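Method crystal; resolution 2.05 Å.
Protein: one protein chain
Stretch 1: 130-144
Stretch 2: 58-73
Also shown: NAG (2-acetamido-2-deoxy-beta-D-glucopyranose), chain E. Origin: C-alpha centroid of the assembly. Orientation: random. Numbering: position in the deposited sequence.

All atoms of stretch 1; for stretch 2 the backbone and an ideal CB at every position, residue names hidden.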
ATOM      1  N   SER A 130     -28.159   0.760 -19.904  1.00 19.06           N
ATOM      2  CA  SER A 130     -28.579   0.362 -18.568  1.00 18.93           C
ATOM      3  C   SER A 130     -27.447   0.648 -17.600  1.00 20.12           C
ATOM      4  O   SER A 130     -26.280   0.369 -17.895  1.00 19.56           O
ATOM      5  CB  SER A 130     -28.935  -1.138 -18.459  1.00 24.37           C
ATOM      6  OG  SER A 130     -30.257  -1.378 -18.905  1.00 37.37           O
ATOM      7  N   ILE A 131     -27.810   1.157 -16.435  1.00 18.36           N
ATOM      8  CA  ILE A 131     -26.872   1.495 -15.374  1.00 20.50           C
ATOM      9  C   ILE A 131     -27.326   0.714 -14.149  1.00 22.17           C
ATOM     10  O   ILE A 131     -28.318   1.079 -13.507  1.00 20.59           O
ATOM     11  CB  ILE A 131     -26.853   3.003 -15.101  1.00 20.72           C
ATOM     12  CG1 ILE A 131     -26.590   3.765 -16.406  1.00 19.46           C
ATOM     13  CG2 ILE A 131     -25.844   3.351 -14.004  1.00 21.84           C
ATOM     14  CD1 ILE A 131     -27.048   5.219 -16.342  1.00 21.00           C
ATOM     15  N   LEU A 132     -26.633  -0.372 -13.829  1.00 18.02           N
ATOM     16  CA  LEU A 132     -26.973  -1.171 -12.659  1.00 19.88           C
ATOM     17  C   LEU A 132     -26.136  -0.664 -11.488  1.00 22.36           C
ATOM     18  O   LEU A 132     -24.926  -0.915 -11.427  1.00 21.41           O
ATOM     19  CB  LEU A 132     -26.737  -2.656 -12.913  1.00 21.79           C
ATOM     20  CG  LEU A 132     -26.962  -3.596 -11.720  1.00 22.32           C
ATOM     21  CD1 LEU A 132     -28.390  -3.493 -11.202  1.00 20.13           C
ATOM     22  CD2 LEU A 132     -26.641  -5.029 -12.123  1.00 20.11           C
ATOM     23  N   VAL A 133     -26.782   0.047 -10.566  1.00 20.98           N
ATOM     24  CA  VAL A 133     -26.110   0.679  -9.433  1.00 24.27           C
ATOM     25  C   VAL A 133     -26.122  -0.283  -8.254  1.00 25.82           C
ATOM     26  O   VAL A 133     -27.171  -0.824  -7.900  1.00 24.72           O
ATOM     27  CB  VAL A 133     -26.799   2.005  -9.057  1.00 24.40           C
ATOM     28  CG1 VAL A 133     -26.238   2.553  -7.737  1.00 20.98           C
ATOM     29  CG2 VAL A 133     -26.658   3.033 -10.174  1.00 21.06           C
ATOM     30  N   HIS A 134     -24.965  -0.482  -7.632  1.00 22.84           N
ATOM     31  CA  HIS A 134     -24.861  -1.266  -6.408  1.00 22.62           C
ATOM     32  C   HIS A 134     -24.745  -0.322  -5.220  1.00 25.32           C
ATOM     33  O   HIS A 134     -23.974   0.642  -5.266  1.00 23.95           O
ATOM     34  CB  HIS A 134     -23.664  -2.205  -6.479  1.00 27.50           C
ATOM     35  CG  HIS A 134     -23.714  -3.111  -7.666  1.00 38.05           C
ATOM     36  ND1 HIS A 134     -24.495  -4.246  -7.698  1.00 40.77           N
ATOM     37  CD2 HIS A 134     -23.134  -3.015  -8.885  1.00 39.90           C
ATOM     38  CE1 HIS A 134     -24.368  -4.829  -8.876  1.00 41.91           C
ATOM     39  NE2 HIS A 134     -23.548  -4.102  -9.616  1.00 40.45           N
ATOM     40  N   PHE A 135     -25.526  -0.593  -4.174  1.00 24.17           N
ATOM     41  CA  PHE A 135     -25.616   0.266  -3.002  1.00 27.04           C
ATOM     42  C   PHE A 135     -24.820  -0.314  -1.832  1.00 25.40           C
ATOM     43  O   PHE A 135     -24.434  -1.485  -1.825  1.00 24.05           O
ATOM     44  CB  PHE A 135     -27.082   0.466  -2.608  1.00 27.33           C
ATOM     45  CG  PHE A 135     -27.909   1.127  -3.679  1.00 25.63           C
ATOM     46  CD1 PHE A 135     -27.785   2.489  -3.928  1.00 26.79           C
ATOM     47  CD2 PHE A 135     -28.810   0.393  -4.434  1.00 27.04           C
ATOM     48  CE1 PHE A 135     -28.538   3.104  -4.910  1.00 27.68           C
ATOM     49  CE2 PHE A 135     -29.576   1.007  -5.421  1.00 25.05           C
ATOM     50  CZ  PHE A 135     -29.436   2.356  -5.660  1.00 26.96           C
ATOM     51  N   SER A 136     -24.583   0.532  -0.824  1.00 25.32           N
ATOM     52  CA  SER A 136     -23.733   0.156   0.304  1.00 27.44           C
ATOM     53  C   SER A 136     -24.292  -1.013   1.113  1.00 32.81           C
ATOM     54  O   SER A 136     -23.521  -1.699   1.791  1.00 29.03           O
ATOM     55  CB  SER A 136     -23.527   1.363   1.222  1.00 26.13           C
ATOM     56  OG  SER A 136     -24.771   1.950   1.560  1.00 28.29           O
ATOM     57  N   ASP A 137     -25.595  -1.277   1.041  1.00 30.46           N
ATOM     58  CA  ASP A 137     -26.201  -2.348   1.824  1.00 28.24           C
ATOM     59  C   ASP A 137     -26.310  -3.659   1.058  1.00 30.19           C
ATOM     60  O   ASP A 137     -26.941  -4.598   1.548  1.00 31.40           O
ATOM     61  CB  ASP A 137     -27.587  -1.925   2.338  1.00 35.26           C
ATOM     62  CG  ASP A 137     -28.592  -1.673   1.213  1.00 35.92           C
ATOM     63  OD1 ASP A 137     -28.220  -1.767   0.021  1.00 30.93           O
ATOM     64  OD2 ASP A 137     -29.762  -1.373   1.524  1.00 33.59           O
ATOM     65  N   GLY A 138     -25.705  -3.759  -0.121  1.00 25.73           N
ATOM     66  CA  GLY A 138     -25.782  -4.990  -0.873  1.00 27.90           C
ATOM     67  C   GLY A 138     -26.952  -5.087  -1.830  1.00 26.34           C
ATOM     68  O   GLY A 138     -27.033  -6.066  -2.579  1.00 28.59           O
ATOM     69  N   THR A 139     -27.854  -4.115  -1.840  1.00 28.16           N
ATOM     70  CA  THR A 139     -28.908  -4.112  -2.847  1.00 29.75           C
ATOM     71  C   THR A 139     -28.408  -3.439  -4.129  1.00 31.38           C
ATOM     72  O   THR A 139     -27.315  -2.875  -4.184  1.00 23.73           O
ATOM     73  CB  THR A 139     -30.157  -3.408  -2.321  1.00 30.01           C
ATOM     74  OG1 THR A 139     -29.873  -2.023  -2.090  1.00 28.96           O
ATOM     75  CG2 THR A 139     -30.639  -4.055  -1.005  1.00 33.79           C
ATOM     76  N   SER A 140     -29.229  -3.504  -5.175  1.00 25.16           N
ATOM     77  CA  SER A 140     -28.886  -2.892  -6.452  1.00 27.32           C
ATOM     78  C   SER A 140     -30.166  -2.462  -7.159  1.00 30.93           C
ATOM     79  O   SER A 140     -31.259  -2.929  -6.832  1.00 26.18           O
ATOM     80  CB  SER A 140     -28.083  -3.858  -7.323  1.00 31.41           C
ATOM     81  OG  SER A 140     -28.833  -5.034  -7.547  1.00 37.70           O
ATOM     82  N   GLU A 141     -30.020  -1.553  -8.126  1.00 25.00           N
ATOM     83  CA  GLU A 141     -31.165  -1.074  -8.899  1.00 24.71           C
ATOM     84  C   GLU A 141     -30.693  -0.608 -10.271  1.00 21.87           C
ATOM     85  O   GLU A 141     -29.634   0.021 -10.387  1.00 22.04           O
ATOM     86  CB  GLU A 141     -31.901   0.072  -8.190  1.00 23.96           C
ATOM     87  CG  GLU A 141     -33.050   0.678  -9.021  1.00 29.18           C
ATOM     88  CD  GLU A 141     -33.865   1.712  -8.248  1.00 40.50           C
ATOM     89  OE1 GLU A 141     -33.627   1.873  -7.031  1.00 39.31           O
ATOM     90  OE2 GLU A 141     -34.743   2.358  -8.861  1.00 39.95           O
ATOM     91  N   THR A 142     -31.479  -0.919 -11.307  1.00 20.10           N
ATOM     92  CA  THR A 142     -31.129  -0.585 -12.689  1.00 18.60           C
ATOM     93  C   THR A 142     -31.809   0.717 -13.090  1.00 24.28           C
ATOM     94  O   THR A 142     -32.998   0.910 -12.816  1.00 24.69           O
ATOM     95  CB  THR A 142     -31.538  -1.695 -13.661  1.00 25.50           C
ATOM     96  OG1 THR A 142     -31.004  -2.941 -13.204  1.00 44.58           O
ATOM     97  CG2 THR A 142     -30.980  -1.422 -15.087  1.00 22.81           C
ATOM     98  N   PHE A 143     -31.052   1.603 -13.729  1.00 22.22           N
ATOM     99  CA  PHE A 143     -31.573   2.842 -14.294  1.00 20.01           C
ATOM    100  C   PHE A 143     -31.285   2.830 -15.790  1.00 21.25           C
ATOM    101  O   PHE A 143     -30.271   2.281 -16.220  1.00 19.83           O
ATOM    102  CB  PHE A 143     -30.938   4.062 -13.610  1.00 19.20           C
ATOM    103  CG  PHE A 143     -31.169   4.096 -12.113  1.00 26.75           C
ATOM    104  CD1 PHE A 143     -30.315   3.429 -11.248  1.00 25.33           C
ATOM    105  CD2 PHE A 143     -32.257   4.776 -11.582  1.00 26.89           C
ATOM    106  CE1 PHE A 143     -30.536   3.452  -9.873  1.00 28.28           C
ATOM    107  CE2 PHE A 143     -32.480   4.812 -10.212  1.00 31.57           C
ATOM    108  CZ  PHE A 143     -31.622   4.147  -9.358  1.00 29.58           C
ATOM    109  N   VAL A 144     -32.187   3.413 -16.588  1.00 17.32           N
ATOM    110  CA  VAL A 144     -32.106   3.296 -18.040  1.00 20.84           C
ATOM    111  C   VAL A 144     -32.177   4.670 -18.691  1.00 23.88           C
ATOM    112  O   VAL A 144     -32.643   5.645 -18.102  1.00 22.48           O
ATOM    113  CB  VAL A 144     -33.223   2.394 -18.615  1.00 21.34           C
ATOM    114  CG1 VAL A 144     -33.119   0.982 -18.045  1.00 19.24           C
ATOM    115  CG2 VAL A 144     -34.609   2.998 -18.319  1.00 22.29           C
ATOM    116  N   UNK A  58     -29.347  13.352 -14.095  1.00 23.54           N
ATOM    117  CA  UNK A  58     -28.927  13.332 -12.693  1.00 27.09           C
ATOM    118  C   UNK A  58     -29.750  12.265 -11.986  1.00 29.28           C
ATOM    119  O   UNK A  58     -30.972  12.392 -11.867  1.00 25.15           O
ATOM    120  CB  UNK A  58     -29.101  14.699 -12.029  1.00 27.09           C
ATOM    121  N   UNK A  59     -29.094  11.209 -11.522  1.00 21.59           N
ATOM    122  CA  UNK A  59     -29.774  10.097 -10.869  1.00 26.84           C
ATOM    123  C   UNK A  59     -29.448  10.152  -9.383  1.00 34.18           C
ATOM    124  O   UNK A  59     -28.276  10.088  -8.995  1.00 30.31           O
ATOM    125  CB  UNK A  59     -29.362   8.754 -11.477  1.00 26.84           C
ATOM    126  N   UNK A  60     -30.480  10.279  -8.554  1.00 32.75           N
ATOM    127  CA  UNK A  60     -30.298  10.366  -7.110  1.00 38.12           C
ATOM    128  C   UNK A  60     -30.385   8.983  -6.469  1.00 38.84           C
ATOM    129  O   UNK A  60     -31.058   8.082  -6.978  1.00 47.06           O
ATOM    130  CB  UNK A  60     -31.341  11.302  -6.496  1.00 38.12           C
ATOM    131  N   UNK A  61     -29.653   8.807  -5.350  1.00 39.57           N
ATOM    132  CA  UNK A  61     -29.733   7.546  -4.624  1.00 42.90           C
ATOM    133  C   UNK A  61     -31.031   7.488  -3.826  1.00 47.86           C
ATOM    134  O   UNK A  61     -31.465   8.507  -3.281  1.00 41.55           O
ATOM    135  CB  UNK A  61     -28.526   7.375  -3.700  1.00 42.90           C
ATOM    136  N   UNK A  62     -31.680   6.324  -3.767  1.00 53.18           N
ATOM    137  CA  UNK A  62     -32.849   6.179  -2.890  1.00 53.17           C
ATOM    138  C   UNK A  62     -32.481   6.494  -1.448  1.00 54.26           C
ATOM    139  O   UNK A  62     -31.372   6.210  -0.993  1.00 49.13           O
ATOM    140  CB  UNK A  62     -33.425   4.765  -2.987  1.00 53.17           C
ATOM    141  N   UNK A  63     -33.415   7.116  -0.733  1.00 65.97           N
ATOM    142  CA  UNK A  63     -33.138   7.514   0.640  1.00 67.96           C
ATOM    143  C   UNK A  63     -32.812   6.293   1.488  1.00 54.28           C
ATOM    144  O   UNK A  63     -33.378   5.213   1.299  1.00 57.05           O
ATOM    145  CB  UNK A  63     -34.327   8.274   1.232  1.00 67.96           C
ATOM    146  N   UNK A  64     -31.864   6.460   2.406  1.00 48.06           N
ATOM    147  CA  UNK A  64     -31.479   5.409   3.320  1.00 47.89           C
ATOM    148  C   UNK A  64     -30.250   4.614   2.924  1.00 50.18           C
ATOM    149  O   UNK A  64     -29.798   3.780   3.717  1.00 48.76           O
ATOM    150  CB  UNK A  64     -32.655   4.445   3.488  1.00 47.89           C
ATOM    151  N   UNK A  65     -29.695   4.834   1.734  1.00 57.68           N
ATOM    152  CA  UNK A  65     -28.521   4.079   1.314  1.00 55.34           C
ATOM    153  C   UNK A  65     -27.659   4.927   0.392  1.00 47.26           C
ATOM    154  O   UNK A  65     -28.098   5.946  -0.152  1.00 40.54           O
ATOM    155  CB  UNK A  65     -28.931   2.779   0.619  1.00 55.34           C
ATOM    156  N   UNK A  66     -26.419   4.476   0.218  1.00 37.96           N
ATOM    157  CA  UNK A  66     -25.426   5.154  -0.597  1.00 29.38           C
ATOM    158  C   UNK A  66     -25.103   4.303  -1.814  1.00 30.72           C
ATOM    159  O   UNK A  66     -24.933   3.085  -1.698  1.00 22.83           O
ATOM    160  CB  UNK A  66     -24.161   5.446   0.212  1.00 29.38           C
ATOM    161  N   UNK A  67     -24.992   4.943  -2.967  1.00 23.10           N
ATOM    162  CA  UNK A  67     -24.508   4.247  -4.145  1.00 27.38           C
ATOM    163  C   UNK A  67     -22.996   4.093  -4.051  1.00 29.87           C
ATOM    164  O   UNK A  67     -22.297   4.961  -3.510  1.00 26.87           O
ATOM    165  CB  UNK A  67     -24.903   4.992  -5.422  1.00 27.38           C
ATOM    166  N   UNK A  68     -22.497   2.972  -4.552  1.00 25.60           N
ATOM    167  CA  UNK A  68     -21.086   2.618  -4.460  1.00 25.94           C
ATOM    168  C   UNK A  68     -20.436   2.560  -5.841  1.00 21.97           C
ATOM    169  O   UNK A  68     -19.416   3.204  -6.087  1.00 23.11           O
ATOM    170  CB  UNK A  68     -20.924   1.275  -3.746  1.00 25.94           C
ATOM    171  N   UNK A  69     -21.017   1.790  -6.754  1.00 20.87           N
ATOM    172  CA  UNK A  69     -20.433   1.611  -8.075  1.00 19.85           C
ATOM    173  C   UNK A  69     -21.528   1.113  -9.005  1.00 23.38           C
ATOM    174  O   UNK A  69     -22.634   0.785  -8.565  1.00 22.55           O
ATOM    175  CB  UNK A  69     -19.250   0.641  -8.040  1.00 19.85           C
ATOM    176  N   UNK A  70     -21.213   1.069 -10.305  1.00 21.14           N
ATOM    177  CA  UNK A  70     -22.205   0.715 -11.313  1.00 22.74           C
ATOM    178  C   UNK A  70     -21.596  -0.173 -12.380  1.00 22.74           C
ATOM    179  O   UNK A  70     -20.439   0.013 -12.767  1.00 20.01           O
ATOM    180  CB  UNK A  70     -22.798   1.973 -11.950  1.00 22.74           C
ATOM    181  N   UNK A  71     -22.400  -1.124 -12.854  1.00 21.04           N
ATOM    182  CA  UNK A  71     -22.137  -1.870 -14.076  1.00 21.64           C
ATOM    183  C   UNK A  71     -22.970  -1.240 -15.186  1.00 22.81           C
ATOM    184  O   UNK A  71     -24.188  -1.104 -15.039  1.00 22.48           O
ATOM    185  CB  UNK A  71     -22.459  -3.356 -13.909  1.00 21.64           C
ATOM    186  N   UNK A  72     -22.324  -0.838 -16.275  1.00 18.28           N
ATOM    187  CA  UNK A  72     -23.000  -0.115 -17.351  1.00 20.01           C
ATOM    188  C   UNK A  72     -22.913  -0.926 -18.636  1.00 21.14           C
ATOM    189  O   UNK A  72     -21.856  -1.485 -18.952  1.00 21.42           O
ATOM    190  CB  UNK A  72     -22.390   1.274 -17.547  1.00 20.01           C
ATOM    191  N   UNK A  73     -24.021  -0.997 -19.377  1.00 15.88           N
ATOM    192  CA  UNK A  73     -24.009  -1.503 -20.749  1.00 17.08           C
ATOM    193  C   UNK A  73     -24.623  -0.432 -21.635  1.00 20.42           C
ATOM    194  O   UNK A  73     -25.717   0.062 -21.337  1.00 18.37           O
ATOM    195  CB  UNK A  73     -24.765  -2.827 -20.872  1.00 17.08           C
TER
HETATM  196  C1  NAG E 402     -28.589  16.130  -8.488  1.00 35.61           C
HETATM  197  C2  NAG E 402     -27.818  17.449  -8.446  1.00 36.89           C
HETATM  198  C3  NAG E 402     -27.373  17.772  -7.015  1.00 37.26           C
HETATM  199  C4  NAG E 402     -28.552  17.739  -6.048  1.00 44.68           C
HETATM  200  C5  NAG E 402     -29.287  16.404  -6.193  1.00 43.33           C
HETATM  201  C6  NAG E 402     -30.541  16.317  -5.354  1.00 42.78           C
HETATM  202  C7  NAG E 402     -26.664  18.011 -10.534  1.00 41.52           C
HETATM  203  C8  NAG E 402     -25.406  17.859 -11.341  1.00 34.81           C
HETATM  204  N2  NAG E 402     -26.673  17.407  -9.342  1.00 33.32           N
HETATM  205  O3  NAG E 402     -26.764  19.056  -7.019  1.00 36.56           O
HETATM  206  O5  NAG E 402     -29.686  16.185  -7.561  1.00 36.60           O
HETATM  207  O6  NAG E 402     -31.611  17.026  -5.963  1.00 46.01           O
HETATM  208  O7  NAG E 402     -27.631  18.639 -10.947  1.00 49.19           O

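Position 58 has no atom of stretch 1 near its ideal CB, but the sugar lies close by. A side-chain amide is what an N-linked glycan requires, and Asn-58 provides it, ND2 bonded to C1 of NAG at 1.5 Å. At 59 the CA-to-CB bond points toward the Phe-143 ring, and its ideal CB lies 4.9 Å from Phe-143 CD2, so a branched or long apolar residue would suit. Ile-59 lays CG2 over the face of that ring, 3.8 Å from its centroid, and brings CD1 to 3.6 Å from Phe-143 CB. Position 60 points away from stretch 1, but a glycan on 58 calls for serine or threonine two residues on; Thr-60 completes the sequon.

Position 61 points sideways, its ideal CB 4.4 Å from Phe-135 CE1; a small apolar residue fits, and Ala-61 is found. At 62, phi of -58° permits proline, and the Phe-135 ring favours an apolar group. Pro-62 puts CD 3.6 Å from Phe-135 CE1 and opens a type II turn. Position 63 is out of reach and undetermined: Cys-63. At 64, phi/psi of 98/-6 would jam a CB against the preceding carbonyl; Gly-64 avoids this.

Position 65 points toward Asp-137, Ser-136 and Phe-135, with Thr-139 and Glu-141 farther along. A long, flexible cation suits such a mixture of ring and oxygens. Lys-65 crosses the Phe-135 ring, CD 3.7 Å from its centroid, and its NZ donates a hydrogen bond to Thr-139 OG1 at 2.9 Å. One water links Lys-65 NZ (2.8 Å) to Glu-141 OE1 (2.7 Å). Asp-137 OD2 stays 4.6 Å from Lys-65 NZ, beyond a salt bridge.

At 66 the ideal CB lies 3.8 Å from Ser-136 OG, favouring a modest side chain; Cys-66 is bonded covalently elsewhere in the structure. Position 67 is crowded by Val-133 CG1 at 3.6 Å from its ideal CB, so a small residue fits: Ser-67. At 68 the ideal CB points toward stretch 1, 3.5 Å from His-134 O and 4.6 Å from Phe-135 C, so several compact side chains could fit, valine among them; Val-68 places CG2 3.6 Å from Ser-136 N and 3.8 Å from Phe-135 C.

Pairing is antiparallel from 67, with 68 as the extra residue of the bulge; from 69 onward it is regular. Position 69 shares a face with His-134 and could take several types; Cys-69 is bonded elsewhere in the structure. At 70 the ideal CB is 3.6 Å from Leu-132 O and 3.9 Å from Ile-131 CG2, favouring a small apolar residue: Ala-70. Position 71 lies beside His-134 NE2, inviting a hydroxyl. Thr-71 OG1 and His-134 NE2 each lie 2.8 Å from a shared water. Position 72 shares a face with Ile-131, so a branched apolar residue such as valine, isoleucine or leucine would suit; Ile-72 sets CG1 4.1 Å from Ile-131 CG2. Position 73, paired with Ser-130, suits a beta-branched residue: Val-73.

Stretch 2 (58-73) NITAPCGKCSVCATIV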
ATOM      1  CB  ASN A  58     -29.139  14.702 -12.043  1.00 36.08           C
ATOM      2  CG  ASN A  58     -28.663  14.752 -10.580  1.00 35.25           C
ATOM      3  OD1 ASN A  58     -28.033  13.811 -10.096  1.00 29.05           O
ATOM      4  ND2 ASN A  58     -28.970  15.861  -9.876  1.00 37.65           N
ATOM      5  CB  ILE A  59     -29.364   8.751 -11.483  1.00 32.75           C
ATOM      6  CG1 ILE A  59     -29.855   8.679 -12.926  1.00 35.32           C
ATOM      7  CG2 ILE A  59     -29.944   7.606 -10.682  1.00 39.14           C
ATOM      8  CD1 ILE A  59     -29.528   7.378 -13.629  1.00 39.11           C
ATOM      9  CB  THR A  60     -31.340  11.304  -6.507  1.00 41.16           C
ATOM     10  OG1 THR A  60     -32.647  10.914  -6.958  1.00 42.47           O
ATOM     11  CG2 THR A  60     -31.078  12.725  -6.970  1.00 38.80           C
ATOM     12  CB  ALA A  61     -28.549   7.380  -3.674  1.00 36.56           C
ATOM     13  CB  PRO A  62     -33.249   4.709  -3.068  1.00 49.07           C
ATOM     14  CG  PRO A  62     -32.717   4.340  -4.435  1.00 50.56           C
ATOM     15  CD  PRO A  62     -31.447   5.128  -4.599  1.00 51.84           C
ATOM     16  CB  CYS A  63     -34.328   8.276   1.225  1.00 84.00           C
ATOM     17  SG  CYS A  63     -34.575   9.918   0.501  1.00 91.96           S
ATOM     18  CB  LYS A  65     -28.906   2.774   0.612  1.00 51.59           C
ATOM     19  CG  LYS A  65     -29.944   2.951  -0.472  1.00 42.38           C
ATOM     20  CD  LYS A  65     -30.131   1.665  -1.232  1.00 44.27           C
ATOM     21  CE  LYS A  65     -31.545   1.153  -1.167  1.00 45.14           C
ATOM     22  NZ  LYS A  65     -31.778   0.199  -2.284  1.00 41.93           N
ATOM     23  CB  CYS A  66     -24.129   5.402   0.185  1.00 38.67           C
ATOM     24  SG  CYS A  66     -24.231   6.618   1.525  1.00 58.24           S
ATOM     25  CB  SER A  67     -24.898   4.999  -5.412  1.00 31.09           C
ATOM     26  OG  SER A  67     -24.657   6.381  -5.272  1.00 48.00           O
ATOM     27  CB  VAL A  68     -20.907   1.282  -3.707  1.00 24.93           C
ATOM     28  CG1 VAL A  68     -19.429   0.862  -3.698  1.00 26.11           C
ATOM     29  CG2 VAL A  68     -21.459   1.392  -2.291  1.00 29.20           C
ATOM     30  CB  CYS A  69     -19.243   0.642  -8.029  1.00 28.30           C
ATOM     31  SG  CYS A  69     -19.619  -0.980  -7.316  1.00 35.83           S
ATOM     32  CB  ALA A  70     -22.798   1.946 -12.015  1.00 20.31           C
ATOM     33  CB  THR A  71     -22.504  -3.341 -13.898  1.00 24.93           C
ATOM     34  OG1 THR A  71     -21.696  -3.913 -12.861  1.00 26.78           O
ATOM     35  CG2 THR A  71     -22.301  -4.105 -15.195  1.00 22.89           C
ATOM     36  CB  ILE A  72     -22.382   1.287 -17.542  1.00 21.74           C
ATOM     37  CG1 ILE A  72     -22.599   2.134 -16.277  1.00 21.84           C
ATOM     38  CG2 ILE A  72     -22.951   1.990 -18.793  1.00 20.12           C
ATOM     39  CD1 ILE A  72     -21.667   3.336 -16.169  1.00 22.23           C
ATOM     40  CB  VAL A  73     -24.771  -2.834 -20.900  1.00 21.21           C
ATOM     41  CG1 VAL A  73     -24.800  -3.252 -22.386  1.00 15.37           C
ATOM     42  CG2 VAL A  73     -24.115  -3.943 -20.048  1.00 18.23           C
TER
HETATM   43  O   HOH W   1     -33.183   0.593  -4.647  1.00 39.77           O
HETATM   44  O   HOH W   2     -23.185  -5.934 -11.704  1.00 26.87           O
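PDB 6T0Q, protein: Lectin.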